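PDB 1UUF: aldehyde reductase YahK from Escherichia coli, which catalyses the NADPH-dependent reduction of a wide range of aldehydes to their alcohols and binds two zinc ions per subunit. Local coordinates for residues K24-Y29 with Q33-M38; L64-V67 with G73-Y76; V173-C178 with K357-I362; K212-H215 with H220-A223; A239-N244 with A252-S257. All blocks are in the same frame, centred on the assembly; numbering follows the deposited sequence.

Interaction 1: residues K24-Y29 with Q33-M38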
# COMPACT_ATOMS: atom_id res chain seq x y z
N LYS A 24 -8.26 37.50 -22.36
CA LYS A 24 -7.46 37.90 -21.22
C LYS A 24 -7.22 36.75 -20.25
O LYS A 24 -8.04 35.85 -20.10
CB LYS A 24 -8.13 39.06 -20.48
CG LYS A 24 -8.18 40.34 -21.30
CD LYS A 24 -8.80 41.48 -20.51
CE LYS A 24 -8.79 42.77 -21.32
NZ LYS A 24 -9.50 42.61 -22.62
N ALA A 25 -6.06 36.80 -19.60
CA ALA A 25 -5.67 35.78 -18.64
C ALA A 25 -4.62 36.35 -17.70
O ALA A 25 -4.20 37.50 -17.83
CB ALA A 25 -5.12 34.56 -19.37
N VAL A 26 -4.21 35.52 -16.75
CA VAL A 26 -3.19 35.90 -15.79
C VAL A 26 -2.20 34.74 -15.73
O VAL A 26 -2.59 33.59 -15.54
CB VAL A 26 -3.78 36.14 -14.38
CG1 VAL A 26 -2.67 36.23 -13.35
CG2 VAL A 26 -4.59 37.43 -14.39
N GLY A 27 -0.92 35.04 -15.93
CA GLY A 27 0.09 34.01 -15.90
C GLY A 27 1.46 34.57 -15.57
O GLY A 27 1.60 35.76 -15.30
N ALA A 28 2.48 33.71 -15.61
CA ALA A 28 3.84 34.13 -15.30
C ALA A 28 4.78 33.89 -16.48
O ALA A 28 4.56 32.99 -17.29
CB ALA A 28 4.35 33.37 -14.09
N TYR A 29 5.82 34.71 -16.58
CA TYR A 29 6.80 34.58 -17.65
C TYR A 29 8.03 33.80 -17.18
O TYR A 29 8.77 33.24 -18.00
CB TYR A 29 7.21 35.96 -18.17
CG TYR A 29 6.12 36.66 -18.96
CD1 TYR A 29 5.44 37.75 -18.43
CD2 TYR A 29 5.79 36.23 -20.24
CE1 TYR A 29 4.44 38.40 -19.16
CE2 TYR A 29 4.79 36.87 -20.98
CZ TYR A 29 4.13 37.95 -20.43
OH TYR A 29 3.15 38.59 -21.16
N GLN A 33 8.88 35.53 -11.45
CA GLN A 33 8.00 36.64 -11.78
C GLN A 33 6.58 36.40 -11.30
O GLN A 33 6.00 35.34 -11.55
CB GLN A 33 7.98 36.87 -13.29
CG GLN A 33 9.16 37.68 -13.82
CD GLN A 33 9.19 37.73 -15.33
OE1 GLN A 33 9.53 36.74 -15.99
NE2 GLN A 33 8.84 38.88 -15.90
N PRO A 34 6.01 37.37 -10.57
CA PRO A 34 4.64 37.22 -10.06
C PRO A 34 3.65 37.15 -11.22
O PRO A 34 3.95 37.63 -12.32
CB PRO A 34 4.45 38.48 -9.23
CG PRO A 34 5.83 38.77 -8.74
CD PRO A 34 6.65 38.55 -9.98
N LEU A 35 2.49 36.55 -10.99
CA LEU A 35 1.48 36.45 -12.03
C LEU A 35 1.06 37.85 -12.45
O LEU A 35 0.90 38.74 -11.62
CB LEU A 35 0.26 35.68 -11.51
CG LEU A 35 0.47 34.21 -11.13
CD1 LEU A 35 -0.78 33.67 -10.45
CD2 LEU A 35 0.79 33.40 -12.38
N GLU A 36 0.88 38.03 -13.76
CA GLU A 36 0.48 39.33 -14.30
C GLU A 36 -0.45 39.16 -15.49
O GLU A 36 -0.55 38.07 -16.06
CB GLU A 36 1.72 40.12 -14.72
CG GLU A 36 2.60 39.38 -15.72
CD GLU A 36 3.82 40.18 -16.13
OE1 GLU A 36 3.66 41.19 -16.84
OE2 GLU A 36 4.94 39.78 -15.75
N PRO A 37 -1.15 40.23 -15.88
CA PRO A 37 -2.07 40.18 -17.01
C PRO A 37 -1.35 39.86 -18.32
O PRO A 37 -0.24 40.34 -18.57
CB PRO A 37 -2.68 41.58 -17.03
CG PRO A 37 -2.64 41.98 -15.59
CD PRO A 37 -1.26 41.52 -15.17
N MET A 38 -1.99 39.05 -19.15
CA MET A 38 -1.43 38.69 -20.45
C MET A 38 -2.53 38.17 -21.36
O MET A 38 -3.51 37.59 -20.91
CB MET A 38 -0.33 37.62 -20.30
CG MET A 38 -0.76 36.34 -19.60
SD MET A 38 0.52 35.06 -19.69
CE MET A 38 1.74 35.68 -18.54
O HOH W 1 5.24 37.15 -14.97
O HOH W 2 1.61 40.74 -20.68

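Interaction 2: residues L64-V67 with G73-Y76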
# COMPACT_ATOMS: atom_id res chain seq x y z
N LEU A 64 0.31 27.12 -7.78
CA LEU A 64 1.41 27.80 -7.10
C LEU A 64 2.73 27.10 -7.40
O LEU A 64 3.69 27.74 -7.83
CB LEU A 64 1.13 27.80 -5.59
CG LEU A 64 2.05 28.57 -4.64
CD1 LEU A 64 1.33 28.75 -3.31
CD2 LEU A 64 3.36 27.83 -4.45
N HIS A 65 2.76 25.79 -7.19
CA HIS A 65 3.95 24.99 -7.44
C HIS A 65 4.44 25.15 -8.87
O HIS A 65 5.63 25.35 -9.12
CB HIS A 65 3.65 23.51 -7.14
CG HIS A 65 4.75 22.57 -7.52
ND1 HIS A 65 4.99 22.20 -8.83
CD2 HIS A 65 5.67 21.93 -6.77
CE1 HIS A 65 6.01 21.36 -8.86
NE2 HIS A 65 6.44 21.18 -7.63
N GLN A 66 3.51 25.08 -9.82
CA GLN A 66 3.84 25.21 -11.24
C GLN A 66 4.54 26.52 -11.59
O GLN A 66 5.53 26.52 -12.33
CB GLN A 66 2.58 25.06 -12.08
CG GLN A 66 2.81 24.72 -13.55
CD GLN A 66 3.30 23.30 -13.75
OE1 GLN A 66 4.51 23.04 -13.79
NE2 GLN A 66 2.37 22.36 -13.86
N VAL A 67 4.04 27.63 -11.07
CA VAL A 67 4.64 28.93 -11.39
C VAL A 67 5.83 29.34 -10.53
O VAL A 67 6.50 30.33 -10.83
CB VAL A 67 3.58 30.06 -11.32
CG1 VAL A 67 2.59 29.91 -12.45
CG2 VAL A 67 2.87 30.03 -9.98
N GLY A 73 9.25 21.50 -14.46
CA GLY A 73 9.25 21.34 -15.90
C GLY A 73 8.28 22.33 -16.52
O GLY A 73 7.65 22.05 -17.54
N THR A 74 8.17 23.49 -15.89
CA THR A 74 7.26 24.53 -16.36
C THR A 74 7.71 25.22 -17.64
O THR A 74 8.86 25.63 -17.78
CB THR A 74 7.05 25.61 -15.28
OG1 THR A 74 6.50 25.01 -14.11
CG2 THR A 74 6.11 26.69 -15.79
N VAL A 75 6.77 25.34 -18.58
CA VAL A 75 7.02 26.00 -19.85
C VAL A 75 6.31 27.34 -19.77
O VAL A 75 5.15 27.41 -19.37
CB VAL A 75 6.45 25.19 -21.03
CG1 VAL A 75 6.76 25.88 -22.34
CG2 VAL A 75 7.02 23.78 -21.02
N TYR A 76 7.01 28.40 -20.15
CA TYR A 76 6.42 29.73 -20.10
C TYR A 76 6.04 30.27 -21.47
O TYR A 76 6.62 29.89 -22.49
CB TYR A 76 7.38 30.70 -19.41
CG TYR A 76 7.81 30.22 -18.04
CD1 TYR A 76 8.83 29.29 -17.90
CD2 TYR A 76 7.16 30.67 -16.89
CE1 TYR A 76 9.20 28.82 -16.65
CE2 TYR A 76 7.53 30.20 -15.63
CZ TYR A 76 8.55 29.28 -15.52
OH TYR A 76 8.92 28.81 -14.29
O HOH W 3 8.08 27.73 -12.25

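Interaction 3: residues V173-C178 with K357-I362. With ZN (zinc ion), chain C.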
# COMPACT_ATOMS: atom_id res chain seq x y z
N VAL A 173 -18.72 25.48 -6.57
CA VAL A 173 -18.58 24.18 -7.21
C VAL A 173 -17.18 24.03 -7.84
O VAL A 173 -16.65 22.93 -7.94
CB VAL A 173 -19.64 24.01 -8.33
CG1 VAL A 173 -19.35 22.78 -9.17
CG2 VAL A 173 -21.03 23.92 -7.71
N ALA A 174 -16.59 25.16 -8.23
CA ALA A 174 -15.29 25.16 -8.87
C ALA A 174 -14.22 24.24 -8.26
O ALA A 174 -13.66 23.41 -8.97
CB ALA A 174 -14.76 26.60 -8.96
N PRO A 175 -13.95 24.37 -6.95
CA PRO A 175 -12.93 23.51 -6.32
C PRO A 175 -13.19 22.01 -6.41
O PRO A 175 -12.29 21.20 -6.23
CB PRO A 175 -12.91 24.01 -4.87
CG PRO A 175 -13.34 25.45 -5.00
CD PRO A 175 -14.48 25.34 -5.98
N LEU A 176 -14.43 21.62 -6.69
CA LEU A 176 -14.75 20.20 -6.79
C LEU A 176 -13.99 19.57 -7.96
O LEU A 176 -13.66 18.39 -7.92
CB LEU A 176 -16.26 20.01 -7.00
CG LEU A 176 -17.18 20.46 -5.86
CD1 LEU A 176 -18.62 20.11 -6.20
CD2 LEU A 176 -16.77 19.78 -4.57
N LEU A 177 -13.71 20.37 -8.99
CA LEU A 177 -13.02 19.87 -10.18
C LEU A 177 -11.61 19.31 -9.96
O LEU A 177 -11.06 18.64 -10.83
CB LEU A 177 -13.02 20.94 -11.26
CG LEU A 177 -14.35 21.07 -12.04
CD1 LEU A 177 -14.64 19.76 -12.78
CD2 LEU A 177 -15.50 21.40 -11.10
N CYS A 178 -11.00 19.62 -8.81
CA CYS A 178 -9.69 19.06 -8.49
C CYS A 178 -9.66 18.64 -7.03
O CYS A 178 -9.57 17.45 -6.73
CB CYS A 178 -8.54 20.02 -8.76
SG CYS A 178 -6.94 19.20 -8.37
N LYS A 357 -10.32 29.70 4.25
CA LYS A 357 -11.33 28.73 4.65
C LYS A 357 -12.37 28.47 3.56
O LYS A 357 -13.44 29.07 3.56
CB LYS A 357 -12.04 29.22 5.92
CG LYS A 357 -11.13 29.28 7.15
CD LYS A 357 -11.89 29.70 8.40
CE LYS A 357 -12.38 31.14 8.32
NZ LYS A 357 -13.44 31.34 7.28
N TYR A 358 -12.06 27.56 2.64
CA TYR A 358 -10.80 26.82 2.63
C TYR A 358 -10.21 26.78 1.23
O TYR A 358 -9.21 26.09 0.99
CB TYR A 358 -11.03 25.38 3.10
CG TYR A 358 -11.38 25.29 4.56
CD1 TYR A 358 -12.68 25.50 4.99
CD2 TYR A 358 -10.38 25.08 5.51
CE1 TYR A 358 -12.99 25.49 6.35
CE2 TYR A 358 -10.68 25.08 6.86
CZ TYR A 358 -11.98 25.29 7.28
OH TYR A 358 -12.26 25.30 8.62
N ARG A 359 -10.82 27.52 0.32
CA ARG A 359 -10.37 27.53 -1.06
C ARG A 359 -10.60 28.89 -1.69
O ARG A 359 -11.68 29.47 -1.57
CB ARG A 359 -11.15 26.48 -1.85
CG ARG A 359 -10.32 25.32 -2.40
CD ARG A 359 -9.46 25.77 -3.57
NE ARG A 359 -8.86 24.64 -4.28
CZ ARG A 359 -7.87 23.89 -3.79
NH1 ARG A 359 -7.37 24.14 -2.59
NH2 ARG A 359 -7.38 22.89 -4.51
N PHE A 360 -9.58 29.42 -2.36
CA PHE A 360 -9.73 30.69 -3.05
C PHE A 360 -10.33 30.37 -4.41
O PHE A 360 -9.99 29.37 -5.03
CB PHE A 360 -8.38 31.38 -3.26
CG PHE A 360 -7.83 32.02 -2.02
CD1 PHE A 360 -6.69 31.50 -1.41
CD2 PHE A 360 -8.43 33.15 -1.48
CE1 PHE A 360 -6.17 32.10 -0.26
CE2 PHE A 360 -7.91 33.75 -0.34
CZ PHE A 360 -6.78 33.23 0.27
N VAL A 361 -11.24 31.22 -4.87
CA VAL A 361 -11.85 31.05 -6.18
C VAL A 361 -11.84 32.40 -6.89
O VAL A 361 -12.33 33.40 -6.37
CB VAL A 361 -13.30 30.53 -6.09
CG1 VAL A 361 -13.95 30.52 -7.47
CG2 VAL A 361 -13.30 29.12 -5.53
N ILE A 362 -11.25 32.41 -8.08
CA ILE A 362 -11.15 33.62 -8.89
C ILE A 362 -12.46 33.95 -9.60
O ILE A 362 -13.11 33.07 -10.17
CB ILE A 362 -10.05 33.47 -9.96
CG1 ILE A 362 -8.71 33.23 -9.29
CG2 ILE A 362 -10.01 34.71 -10.85
CD1 ILE A 362 -7.69 32.57 -10.20
ZN ZN C . -5.16 20.78 -8.55
O HOH W 4 -3.50 19.20 -8.55

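Interaction 4: residues K212-H215 with H220-A223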
# COMPACT_ATOMS: atom_id res chain seq x y z
N LYS A 212 -15.98 16.73 4.21
CA LYS A 212 -17.32 16.91 3.68
C LYS A 212 -17.80 15.67 2.93
O LYS A 212 -18.93 15.19 3.14
CB LYS A 212 -17.35 18.08 2.69
CG LYS A 212 -17.34 19.47 3.31
CD LYS A 212 -17.16 20.50 2.19
CE LYS A 212 -17.31 21.93 2.68
NZ LYS A 212 -18.74 22.35 2.73
N LEU A 213 -16.95 15.15 2.06
CA LEU A 213 -17.32 13.99 1.25
C LEU A 213 -17.40 12.68 2.04
O LEU A 213 -18.33 11.90 1.84
CB LEU A 213 -16.35 13.84 0.08
CG LEU A 213 -16.37 15.03 -0.90
CD1 LEU A 213 -15.26 14.85 -1.93
CD2 LEU A 213 -17.72 15.12 -1.58
N ALA A 214 -16.44 12.44 2.92
CA ALA A 214 -16.45 11.21 3.71
C ALA A 214 -17.71 11.20 4.57
O ALA A 214 -18.34 10.16 4.77
CB ALA A 214 -15.21 11.13 4.59
N HIS A 215 -18.08 12.38 5.08
CA HIS A 215 -19.27 12.50 5.91
C HIS A 215 -20.52 12.21 5.08
O HIS A 215 -21.41 11.48 5.52
CB HIS A 215 -19.36 13.91 6.51
CG HIS A 215 -20.64 14.18 7.23
ND1 HIS A 215 -21.02 13.49 8.36
CD2 HIS A 215 -21.66 15.03 6.96
CE1 HIS A 215 -22.20 13.91 8.76
NE2 HIS A 215 -22.61 14.85 7.93
N HIS A 220 -17.88 7.08 9.41
CA HIS A 220 -17.66 7.72 10.70
C HIS A 220 -16.33 8.40 10.43
O HIS A 220 -15.32 7.73 10.20
CB HIS A 220 -17.52 6.68 11.81
CG HIS A 220 -17.25 7.28 13.15
ND1 HIS A 220 -15.99 7.69 13.54
CD2 HIS A 220 -18.08 7.56 14.18
CE1 HIS A 220 -16.06 8.20 14.76
NE2 HIS A 220 -17.31 8.14 15.17
N VAL A 221 -16.33 9.73 10.44
CA VAL A 221 -15.13 10.49 10.11
C VAL A 221 -14.35 11.09 11.27
O VAL A 221 -14.90 11.77 12.12
CB VAL A 221 -15.50 11.63 9.14
CG1 VAL A 221 -14.25 12.39 8.72
CG2 VAL A 221 -16.23 11.06 7.94
N VAL A 222 -13.04 10.84 11.27
CA VAL A 222 -12.15 11.39 12.28
C VAL A 222 -11.16 12.30 11.56
O VAL A 222 -10.44 11.85 10.67
CB VAL A 222 -11.36 10.29 13.02
CG1 VAL A 222 -10.45 10.94 14.07
CG2 VAL A 222 -12.31 9.31 13.69
N ALA A 223 -11.16 13.58 11.92
CA ALA A 223 -10.24 14.52 11.30
C ALA A 223 -9.02 14.68 12.18
O ALA A 223 -9.13 14.71 13.40
CB ALA A 223 -10.92 15.87 11.11

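Interaction 5: residues A239-N244 with A252-S257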
# COMPACT_ATOMS: atom_id res chain seq x y z
N ALA A 239 -16.75 16.46 10.72
CA ALA A 239 -16.01 15.39 11.37
C ALA A 239 -16.76 14.97 12.62
O ALA A 239 -17.22 15.82 13.38
CB ALA A 239 -14.60 15.87 11.73
N ASP A 240 -16.89 13.66 12.83
CA ASP A 240 -17.57 13.15 14.01
C ASP A 240 -16.65 13.24 15.21
O ASP A 240 -17.10 13.40 16.35
CB ASP A 240 -17.99 11.69 13.79
CG ASP A 240 -18.99 11.54 12.67
OD1 ASP A 240 -20.09 12.12 12.78
OD2 ASP A 240 -18.67 10.85 11.68
N GLU A 241 -15.35 13.14 14.95
CA GLU A 241 -14.33 13.23 15.99
C GLU A 241 -13.14 13.98 15.43
O GLU A 241 -12.91 13.99 14.22
CB GLU A 241 -13.87 11.84 16.43
CG GLU A 241 -14.90 11.00 17.16
CD GLU A 241 -14.33 9.66 17.60
OE1 GLU A 241 -14.22 8.74 16.75
OE2 GLU A 241 -13.98 9.52 18.79
N VAL A 242 -12.37 14.61 16.31
CA VAL A 242 -11.18 15.34 15.90
C VAL A 242 -10.03 14.95 16.81
O VAL A 242 -10.19 14.80 18.02
CB VAL A 242 -11.39 16.86 15.97
CG1 VAL A 242 -10.12 17.58 15.55
CG2 VAL A 242 -12.53 17.27 15.05
N VAL A 243 -8.86 14.76 16.20
CA VAL A 243 -7.67 14.39 16.95
C VAL A 243 -6.51 15.32 16.62
O VAL A 243 -6.26 15.64 15.46
CB VAL A 243 -7.24 12.94 16.62
CG1 VAL A 243 -5.90 12.63 17.27
CG2 VAL A 243 -8.31 11.97 17.11
N ASN A 244 -5.80 15.77 17.66
CA ASN A 244 -4.63 16.61 17.45
C ASN A 244 -3.53 15.56 17.37
O ASN A 244 -3.17 14.95 18.37
CB ASN A 244 -4.37 17.52 18.65
CG ASN A 244 -3.17 18.43 18.44
OD1 ASN A 244 -2.16 18.01 17.87
ND2 ASN A 244 -3.28 19.67 18.89
N ALA A 252 -3.41 7.50 20.57
CA ALA A 252 -3.49 6.16 21.15
C ALA A 252 -4.91 5.64 21.29
O ALA A 252 -5.15 4.43 21.22
CB ALA A 252 -2.79 6.13 22.51
N ALA A 253 -5.87 6.54 21.47
CA ALA A 253 -7.26 6.15 21.62
C ALA A 253 -7.86 5.56 20.34
O ALA A 253 -8.94 4.99 20.37
CB ALA A 253 -8.09 7.35 22.07
N HIS A 254 -7.14 5.69 19.23
CA HIS A 254 -7.62 5.18 17.94
C HIS A 254 -6.74 4.09 17.35
O HIS A 254 -6.81 3.80 16.16
CB HIS A 254 -7.73 6.34 16.95
CG HIS A 254 -8.71 7.39 17.36
ND1 HIS A 254 -10.07 7.28 17.12
CD2 HIS A 254 -8.54 8.56 18.02
CE1 HIS A 254 -10.68 8.34 17.62
NE2 HIS A 254 -9.78 9.13 18.17
N LEU A 255 -5.90 3.49 18.19
CA LEU A 255 -5.01 2.43 17.74
C LEU A 255 -5.77 1.32 17.00
O LEU A 255 -6.84 0.90 17.43
CB LEU A 255 -4.28 1.81 18.94
CG LEU A 255 -3.28 0.70 18.63
CD1 LEU A 255 -2.03 1.29 17.99
CD2 LEU A 255 -2.92 -0.03 19.92
N LYS A 256 -5.20 0.87 15.88
CA LYS A 256 -5.78 -0.21 15.08
C LYS A 256 -7.30 -0.12 14.93
O LYS A 256 -8.00 -1.11 15.14
CB LYS A 256 -5.43 -1.57 15.71
CG LYS A 256 -3.94 -1.79 15.94
CD LYS A 256 -3.69 -3.06 16.74
CE LYS A 256 -2.21 -3.28 17.01
NZ LYS A 256 -1.95 -4.47 17.87
N SER A 257 -7.81 1.04 14.54
CA SER A 257 -9.26 1.19 14.41
C SER A 257 -9.77 1.72 13.08
O SER A 257 -10.98 1.68 12.83
CB SER A 257 -9.78 2.12 15.51
OG SER A 257 -9.36 3.45 15.28

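Interaction 1: residues K24-Y29 with Q33-M38
The ring of Y29 has M38 over one face and the carboxylate of E36 at its edge. M38 CE lies 3.9 Å from the Y29 ring centroid, near the ring normal, and makes a CH-pi contact. M38 SD stands obliquely to the ring and adds a Met-aromatic contact. E36 OE2 comes within 3.4 Å of Y29 CD1, with the carboxylate plane at 88° to the ring. E36 CG sits between its own backbone N and carbonyl carbon (chi1 56°), and the extended chain beyond it carries the acid to this rim. A water that accepts from Y29 N lies 2.8 Å from E36 OE2 and also near P34 O. An alanine in place of E36 would remove the carboxylate from the ring edge and would probably leave that water less firmly held and Y29 freer to turn. A second water bridges Y29 OH and P37 O.

The backbones pair as a hairpin. G27 and E36 form a hydrogen-bonded antiparallel pair, with E36 N to G27 O at 2.8 Å and G27 N to E36 O at 3.1 Å. A25 and M38 form another such pair. Its M38 N to A25 O bond is 3.0 Å, while the return bond from A25 N is weak. V26 and P37 lie between them as a non-hydrogen-bonded pair. V26 CG1 meets L35 CB at 3.5 Å, the side chains crossing at about a right angle.

Helix 344-352 lies against the hairpin, with I344 touching V26 and L35, and Y348 touching L35. Strand 24-27 also bonds through its backbone to Y149 and Q151.

Interaction 2: residues L64-V67 with G73-Y76
Q66 and T74 are the nearest pair, with CA atoms 6.2 Å apart, Q66 in helix 61-68 and T74 in the irregular chain that follows it. The hydroxyl of T74 makes the direct bond. Its OG1 donates to Q66 O over a short 2.5 Å. The C=O...OG1 angle is 137°, and the hydroxyl is tilted 16° from the carbonyl plane. T74 OG1 is anti to the T74 carbonyl carbon (chi1 -60°), a setting that turns the hydroxyl to the helix. T74 CB and CG2 also pass close to the same carbonyl, with CG2 3.5 Å from Q66 O. The methyl CG2 rests at the same time on one face of the Y76 ring, 3.6 Å above its plane and offset toward the rim.

Y76 joins the contact through a water. Y76 OH donates to this water at 2.5 Å, and the water donates in turn to Q66 O at 2.8 Å. The ring of Y76 also touches A31. V67 points the other way from the 73-76 chain. It packs on P80 and on Y348 of helix 344-352. The side chain of Q66 touches A72 and Y134, and lies about 9 Å from a bound zinc ion.

The chemistry is that of a carbonyl near the C-terminal end of a helix, where main-chain N-H partners can run out. Here a hydroxyl and a water both donate to Q66 O. Their bonds tie the last turn of the helix to the chain leaving it. The partial negative charge expected at this helix end probably favours both donors.

Interaction 3: residues V173-C178 with K357-I362
This contact belongs to the catalytic zinc site, where A174 and P175, leading into helix 176-189, pack against strand 359-363. P175 is the centre of it. P175 CG touches V361 CG2 at 3.7 Å, the two side chains crossing at about a right angle. P175 CB lies 3.8 Å from R359 CG, and ring and arginine chain run past each other in opposite directions. A174 adds a looser touch, with its CB 4.3 Å from V361 CG1. All of these meetings across the contact are apolar.

The polar end of R359 goes elsewhere. Its chain bends at chi2 (-73°), and NE forms a salt bridge with E83, the neighbour in sequence of the zinc ligand H82. V361 is held by strand pairing with E337 and I339, and I336 packs on both V361 and P175.

C178 N bonds back to P175 O at 3.3 Å. C178 SG is anti to its backbone N (chi1 -178°) and binds the zinc ion at 2.4 Å. A water binds the same ion at 2.3 Å. C60 and H82 supply the other two ligands.

Two cysteines, a histidine and a water round one zinc ion are typical of the catalytic site of zinc-containing alcohol dehydrogenases.

Interaction 4: residues K212-H215 with H220-A223
V221 CG2 is the atom that meets the helix. It touches A214 CB at 3.5 Å, methyl against methyl. It also lies 3.7 Å from H215 N, where it rests on the helix backbone. H215 CB is at the margin, 4.5 Å from V221 CG2, and the imidazole leads away from the strand. With V221 CG1 anti to the backbone N (chi1 -177°), CG2 is the branch turned to the helix.

The two residues belong to a beta-alpha-beta crossover of the Rossmann-type coenzyme domain: strand 197-201, helix 205-216, strand 220-225. The contact packs the last part of the helix on the first part of the second strand. Only three residues separate helix from strand.

The next shell holds the strand and the helix. V221 N bonds to D240 OD2, and the backbone of V221 also pairs with D240 and E241. H220 and V222 bond through their backbones to V198 of the central strand. On the helix side, L213 packs on T183, Y184 and L187 of helix 176-189. K212 NZ forms a salt bridge with D335 and a hydrogen bond with V333 O.

Interaction 5: residues A239-N244 with A252-S257
V243 and E241 both reach the imidazole of H254, and the van der Waals contacts come first. V243 CG2 lies 3.4 Å from H254 NE2 and 3.5 Å from H254 CD2. The side chains slide past each other in opposite directions. The backbones are well apart, with the CA atoms of V243 and H254 at 9.3 Å. V243 also packs on E250 and M251 of helix 248-252.

The polar approach is from E241. Its carboxylate meets the edge of the H254 ring near the ring plane, with E241 OE1 3.7 Å from H254 CE1. The two flat groups are turned 63° apart. E241 OE2 is 4.3 Å from H254 NE2, too far for a salt bridge.

Hydrogen bonds hold H254 through its ring and its carbonyl. H254 ND1 bonds to K197 NZ, which also bonds to S257 OG. A ring proton is therefore more likely on NE2. S257 OG donates to H254 O at 2.7 Å, coming from above the carbonyl plane. A type I turn runs from A252 to L255, closed by L255 N to A252 O at 3.3 Å. A leucine in place of H254 would lack the ring nitrogens and is likely to leave K197 without one of its partners and the E241 carboxylate without its ring edge.

Further along, K256 forms a salt bridge with D128 of the second subunit. The contact packs the turn after helix 248-252 against strand 241-244, within this chain the outermost strand on this side of the six-stranded parallel sheet of a Rossmann-type domain.

Overall arrangement
Four of the contacts form two touching pairs, with interaction 3 between them. Interactions 1 and 2 touch each other: Y76 lies against the backbone of A28 and Y29, and L35 CD2 packs on V67 CG1 at 3.9 Å. Interactions 4 and 5 lie in the coenzyme domain. Strands 220-225 and 241-244 are neighbours in one sheet, and A223 O to V243 N at 2.8 Å is a probable hydrogen bond between them. Interaction 3 holds a ligand of the catalytic zinc ion. The side chains of Q66 (interaction 2) and L35 (interaction 1) lie about 9 and 14 Å from a bound zinc ion. Along the chain, interactions 4 and 5 lie inside the loop that interaction 3 closes.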